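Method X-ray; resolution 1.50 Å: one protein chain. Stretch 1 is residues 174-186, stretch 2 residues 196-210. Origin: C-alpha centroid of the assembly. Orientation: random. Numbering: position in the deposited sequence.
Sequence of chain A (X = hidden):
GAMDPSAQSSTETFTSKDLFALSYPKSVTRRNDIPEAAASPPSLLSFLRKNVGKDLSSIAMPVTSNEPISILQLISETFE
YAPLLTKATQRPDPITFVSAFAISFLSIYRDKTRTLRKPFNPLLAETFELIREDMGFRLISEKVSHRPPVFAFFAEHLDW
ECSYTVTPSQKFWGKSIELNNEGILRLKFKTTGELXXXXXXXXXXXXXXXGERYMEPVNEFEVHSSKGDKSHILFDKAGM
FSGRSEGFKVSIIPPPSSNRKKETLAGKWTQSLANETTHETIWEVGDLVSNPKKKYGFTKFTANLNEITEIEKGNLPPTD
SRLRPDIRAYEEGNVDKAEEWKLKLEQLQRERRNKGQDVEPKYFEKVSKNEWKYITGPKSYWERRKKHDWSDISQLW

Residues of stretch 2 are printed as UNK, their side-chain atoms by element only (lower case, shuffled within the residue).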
# COMPACT_ATOMS: atom_id res chain seq x y z
N GLY A 174 -16.41 15.49 -9.99
CA GLY A 174 -16.68 16.87 -10.36
C GLY A 174 -15.85 17.87 -9.59
O GLY A 174 -15.36 18.85 -10.15
N LYS A 175 -15.68 17.62 -8.29
CA LYS A 175 -14.90 18.50 -7.44
C LYS A 175 -13.90 17.69 -6.63
O LYS A 175 -12.87 18.20 -6.19
CB LYS A 175 -15.82 19.28 -6.50
CG LYS A 175 -15.13 20.36 -5.69
CD LYS A 175 -16.11 21.11 -4.80
CE LYS A 175 -15.43 22.25 -4.06
NZ LYS A 175 -14.31 21.78 -3.20
N SER A 176 -14.21 16.41 -6.43
CA SER A 176 -13.35 15.52 -5.68
C SER A 176 -13.12 14.24 -6.48
O SER A 176 -13.90 13.90 -7.36
CB SER A 176 -13.98 15.18 -4.33
OG SER A 176 -14.20 16.35 -3.57
N ILE A 177 -12.03 13.53 -6.17
CA ILE A 177 -11.73 12.29 -6.86
C ILE A 177 -11.86 11.10 -5.93
O ILE A 177 -11.36 11.12 -4.80
CB ILE A 177 -10.30 12.30 -7.44
CG1 ILE A 177 -10.15 13.43 -8.46
CG2 ILE A 177 -10.01 10.96 -8.11
CD1 ILE A 177 -8.77 13.53 -9.06
N GLU A 178 -12.54 10.07 -6.41
CA GLU A 178 -12.74 8.86 -5.62
C GLU A 178 -11.60 7.90 -5.89
O GLU A 178 -11.32 7.56 -7.04
CB GLU A 178 -14.06 8.19 -6.00
CG GLU A 178 -14.33 6.92 -5.22
CD GLU A 178 -15.57 6.18 -5.70
OE1 GLU A 178 -15.92 5.15 -5.09
OE2 GLU A 178 -16.20 6.64 -6.68
N LEU A 179 -10.94 7.46 -4.82
CA LEU A 179 -9.83 6.52 -4.94
C LEU A 179 -10.24 5.18 -4.35
O LEU A 179 -10.81 5.12 -3.26
CB LEU A 179 -8.60 7.04 -4.21
CG LEU A 179 -7.98 8.37 -4.65
CD1 LEU A 179 -8.92 9.51 -4.30
CD2 LEU A 179 -6.65 8.56 -3.95
N ASN A 180 -9.97 4.11 -5.08
CA ASN A 180 -10.29 2.77 -4.62
C ASN A 180 -9.22 1.78 -5.01
O ASN A 180 -8.48 1.99 -5.97
CB ASN A 180 -11.62 2.28 -5.20
CG ASN A 180 -12.82 3.04 -4.67
OD1 ASN A 180 -13.15 4.12 -5.15
ND2 ASN A 180 -13.47 2.48 -3.66
N ASN A 181 -9.12 0.72 -4.22
CA ASN A 181 -8.19 -0.37 -4.50
C ASN A 181 -9.14 -1.53 -4.74
O ASN A 181 -9.76 -2.03 -3.80
CB ASN A 181 -7.30 -0.66 -3.29
CG ASN A 181 -5.96 0.06 -3.35
OD1 ASN A 181 -5.22 0.08 -2.37
ND2 ASN A 181 -5.65 0.66 -4.50
N GLU A 182 -9.27 -1.94 -6.00
CA GLU A 182 -10.16 -3.05 -6.33
C GLU A 182 -9.44 -4.36 -6.07
O GLU A 182 -8.39 -4.63 -6.65
CB GLU A 182 -10.60 -2.96 -7.80
CG GLU A 182 -11.18 -1.61 -8.18
CD GLU A 182 -11.69 -1.56 -9.61
OE1 GLU A 182 -11.14 -2.28 -10.47
OE2 GLU A 182 -12.63 -0.77 -9.88
N GLY A 183 -10.02 -5.17 -5.19
CA GLY A 183 -9.41 -6.44 -4.87
C GLY A 183 -9.64 -6.78 -3.42
O GLY A 183 -9.72 -5.89 -2.56
N ILE A 184 -9.75 -8.07 -3.14
CA ILE A 184 -9.99 -8.52 -1.78
C ILE A 184 -8.71 -8.93 -1.07
O ILE A 184 -7.90 -9.69 -1.60
CB ILE A 184 -10.96 -9.73 -1.76
CG1 ILE A 184 -12.29 -9.33 -2.39
CG2 ILE A 184 -11.16 -10.22 -0.34
CD1 ILE A 184 -13.30 -10.45 -2.45
N LEU A 185 -8.50 -8.39 0.13
CA LEU A 185 -7.33 -8.78 0.91
C LEU A 185 -7.76 -10.06 1.60
O LEU A 185 -8.77 -10.09 2.31
CB LEU A 185 -6.98 -7.71 1.95
CG LEU A 185 -6.47 -6.37 1.42
CD1 LEU A 185 -7.65 -5.55 0.92
CD2 LEU A 185 -5.73 -5.62 2.52
N ARG A 186 -6.98 -11.12 1.40
CA ARG A 186 -7.29 -12.41 1.98
C ARG A 186 -6.27 -12.80 3.04
O ARG A 186 -5.14 -13.16 2.73
CB ARG A 186 -7.32 -13.49 0.89
CG ARG A 186 -8.32 -13.20 -0.23
CD ARG A 186 -8.28 -14.27 -1.30
NE ARG A 186 -9.14 -13.95 -2.44
CZ ARG A 186 -10.47 -13.89 -2.38
NH1 ARG A 186 -11.10 -14.14 -1.24
NH2 ARG A 186 -11.16 -13.58 -3.47
N UNK A 196 -9.99 -14.30 6.90
CA UNK A 196 -10.62 -12.99 7.01
C UNK A 196 -10.49 -12.35 5.64
O UNK A 196 -9.46 -12.48 4.98
c UNK A 196 -9.11 -14.10 11.18
c UNK A 196 -11.03 -12.29 10.29
c UNK A 196 -9.99 -12.67 9.44
c UNK A 196 -9.04 -13.57 9.89
c UNK A 196 -11.11 -12.82 11.59
c UNK A 196 -9.91 -12.13 8.05
c UNK A 196 -10.14 -13.72 12.03
N UNK A 197 -11.53 -11.65 5.20
CA UNK A 197 -11.51 -10.99 3.91
C UNK A 197 -12.14 -9.61 3.98
O UNK A 197 -13.04 -9.37 4.78
c UNK A 197 -11.63 -13.17 2.56
c UNK A 197 -12.27 -11.83 2.87
c UNK A 197 -12.52 -14.03 1.67
o UNK A 197 -12.79 -15.19 2.04
o UNK A 197 -12.94 -13.55 0.60
N UNK A 198 -11.64 -8.71 3.15
CA UNK A 198 -12.19 -7.36 3.08
C UNK A 198 -11.61 -6.62 1.89
O UNK A 198 -10.57 -6.99 1.36
c UNK A 198 -9.44 -6.86 5.27
c UNK A 198 -9.93 -4.95 4.21
c UNK A 198 -7.08 -6.44 5.84
c UNK A 198 -10.48 -6.14 4.59
c UNK A 198 -7.04 -7.68 6.43
c UNK A 198 -8.29 -6.04 5.26
c UNK A 198 -8.17 -8.52 6.45
n UNK A 198 -8.61 -4.88 4.61
c UNK A 198 -9.37 -8.12 5.87
c UNK A 198 -11.90 -6.59 4.38
N UNK A 199 -12.35 -5.61 1.45
CA UNK A 199 -11.92 -4.75 0.35
C UNK A 199 -11.61 -3.43 1.04
O UNK A 199 -12.38 -2.98 1.89
c UNK A 199 -13.05 -4.54 -0.68
o UNK A 199 -13.29 -5.77 -1.37
c UNK A 199 -12.67 -3.47 -1.69
N UNK A 200 -10.49 -2.81 0.71
CA UNK A 200 -10.15 -1.55 1.35
C UNK A 200 -11.22 -0.50 1.10
O UNK A 200 -11.80 -0.44 0.01
c UNK A 200 -7.64 -1.82 1.57
n UNK A 200 -6.17 -0.35 0.32
o UNK A 200 -5.30 -1.59 1.98
c UNK A 200 -6.27 -1.23 1.30
c UNK A 200 -8.77 -1.06 0.89
N UNK A 201 -11.51 0.34 2.10
CA UNK A 201 -12.53 1.38 1.96
C UNK A 201 -12.20 2.44 0.91
O UNK A 201 -11.04 2.66 0.56
c UNK A 201 -10.84 0.44 3.41
c UNK A 201 -12.61 1.97 3.36
c UNK A 201 -11.21 1.84 3.84
N UNK A 202 -13.25 3.09 0.43
CA UNK A 202 -13.13 4.14 -0.56
C UNK A 202 -12.60 5.39 0.13
O UNK A 202 -12.97 5.67 1.28
c UNK A 202 -14.50 4.48 -1.18
o UNK A 202 -15.07 3.30 -1.77
c UNK A 202 -14.36 5.57 -2.23
N UNK A 203 -11.74 6.13 -0.55
CA UNK A 203 -11.21 7.38 -0.00
C UNK A 203 -11.47 8.46 -1.03
O UNK A 203 -11.68 8.17 -2.21
o UNK A 203 -8.99 6.95 -0.90
c UNK A 203 -9.42 6.27 1.38
c UNK A 203 -9.70 7.30 0.29
N UNK A 204 -11.46 9.71 -0.59
CA UNK A 204 -11.70 10.83 -1.49
C UNK A 204 -10.63 11.91 -1.32
O UNK A 204 -10.27 12.26 -0.20
c UNK A 204 -14.36 9.83 -2.72
c UNK A 204 -14.18 10.43 -1.34
c UNK A 204 -13.32 12.61 -2.22
c UNK A 204 -13.08 11.48 -1.23
N UNK A 205 -10.13 12.42 -2.44
CA UNK A 205 -9.12 13.47 -2.43
C UNK A 205 -9.86 14.79 -2.65
O UNK A 205 -10.47 15.00 -3.69
c UNK A 205 -6.18 14.41 -2.44
c UNK A 205 -8.10 13.25 -3.55
c UNK A 205 -6.98 14.28 -3.73
c UNK A 205 -6.08 13.86 -4.88
N UNK A 206 -9.81 15.68 -1.65
CA UNK A 206 -10.50 16.97 -1.73
C UNK A 206 -9.60 18.19 -1.87
O UNK A 206 -8.38 18.11 -1.74
c UNK A 206 -13.41 16.47 0.80
c UNK A 206 -12.55 16.17 -0.41
c UNK A 206 -14.65 15.59 0.84
n UNK A 206 -15.53 15.93 1.99
c UNK A 206 -11.39 17.15 -0.50
N UNK A 207 -10.23 19.33 -2.14
CA UNK A 207 -9.54 20.61 -2.33
C UNK A 207 -8.56 20.59 -3.50
O UNK A 207 -7.42 21.02 -3.37
c UNK A 207 -8.80 21.02 -1.05
c UNK A 207 -9.74 21.52 0.04
n UNK A 207 -11.04 21.40 -0.20
o UNK A 207 -9.30 21.99 1.09
N UNK A 208 -9.02 20.09 -4.64
CA UNK A 208 -8.19 20.02 -5.83
C UNK A 208 -8.10 21.38 -6.50
O UNK A 208 -7.10 21.71 -7.14
c UNK A 208 -9.50 16.70 -7.43
c UNK A 208 -8.84 17.54 -6.35
c UNK A 208 -7.44 17.02 -6.05
c UNK A 208 -8.76 19.00 -6.82
N UNK A 209 -9.15 22.18 -6.33
CA UNK A 209 -9.22 23.51 -6.92
C UNK A 209 -8.33 24.51 -6.19
O UNK A 209 -7.42 25.10 -6.78
c UNK A 209 -10.67 24.05 -6.91
c UNK A 209 -10.72 25.42 -7.57
c UNK A 209 -13.05 23.45 -7.60
c UNK A 209 -11.59 23.06 -7.63
N UNK A 210 -8.61 24.71 -4.91
CA UNK A 210 -7.85 25.65 -4.10
C UNK A 210 -7.76 25.16 -2.66
O UNK A 210 -8.51 24.28 -2.24
c UNK A 210 -8.49 27.03 -4.14
O HOH W 1 -12.16 20.90 -4.60
O HOH W 2 -8.98 -3.49 -1.73
O HOH W 3 -11.55 0.31 -2.51
O HOH W 4 -9.11 1.82 -1.56
O HOH W 5 -12.71 -5.66 -4.19

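Position 196 carries seven side-chain carbons, one leading into a ring of six; CB, the nearest side-chain atom, is 6.2 Å from O of Leu-185, and the end of the side chain leads away. It is Phe-196. Position 197 has three carbons, the third bearing two oxygens. One oxygen lies 2.7 Å from NH1 of Arg-186, near the guanidinium plane, and a carboxylate here supplies the opposite charge: Glu-197. The pair is a salt bridge, though its hydrogen bond is weak, with an N-H...acceptor angle of 117°.

At position 198 one carbon precedes fused five- and six-membered rings holding eight carbons and one nitrogen, which defines Trp-198. CB of Leu-185 sits 4.1 Å from the centroid of its six-membered ring, 18° off the normal, so the CH group lies over the face. Position 199 has one carbon bearing an oxygen and a carbon, hence Thr-199; its OG1 is 3.8 Å from CG1 of Ile-184, and water 5 joins OG1 to N of Gly-183, 2.9 Å from each.

Position 200 shows three carbons, the third with one oxygen and one nitrogen: Gln-200. Its NE2 is 2.9 Å from OD1 of Asn-181, but the angle is too poor for a hydrogen bond. At position 201 three carbons close a ring onto the backbone nitrogen, and the CA-to-CB bond points away from stretch 1, giving Pro-201.

Positions 202 and 203 each have one carbon bearing an oxygen and a carbon. The first, whose methyl carbon is 3.3 Å from OE1 of Glu-178, is Thr-202. The second, whose oxygen approaches CB of Leu-179 to 3.3 Å, is Thr-203. Position 204 has four carbons, forked at the first with one arm two carbons long, the pattern of Ile-204; its CG2 reaches CB of Ser-176 at 3.4 Å. Position 205 also has four carbons, but forks at the second: Leu-205, whose CB is 3.9 Å from CD1 of Leu-179.

Four carbons in a row ending in nitrogen make position 206 Lys-206; its CG is 3.6 Å from OG of Ser-176, while the end leads away. Position 207, two carbons with one oxygen and one nitrogen on the second, is Asn-207, only marginally in reach of Lys-175. Position 208, four carbons forked at the second, is Leu-208, with CD1 3.5 Å from CG1 of Ile-177. Position 209 has four carbons, forked at the first, one arm two carbons long: Ile-209; its CD1 is 4.2 Å from CG of Lys-175. A single carbon, out of reach, makes position 210 Ala-210.

The contact is built on antiparallel pairing in two segments. Leu-179 N donates to Thr-203 O at 2.8 Å (174°), and Thr-203 N returns to Leu-179 O at 3.0 Å (177°). Leu-185 N likewise donates to Trp-198 O at 2.8 Å, but the return bond, Trp-198 N to Leu-185 O at 3.3 Å, is weak. Between these segments water bridges the backbones: water 2 donates to Asn-181 O (2.7 Å) and Gly-183 O (2.6 Å) and accepts from Gln-200 N (2.9 Å). Together the stretches bury 1170 Å².

Stretch 2 196-210: FEWTQPTTILKNLIA
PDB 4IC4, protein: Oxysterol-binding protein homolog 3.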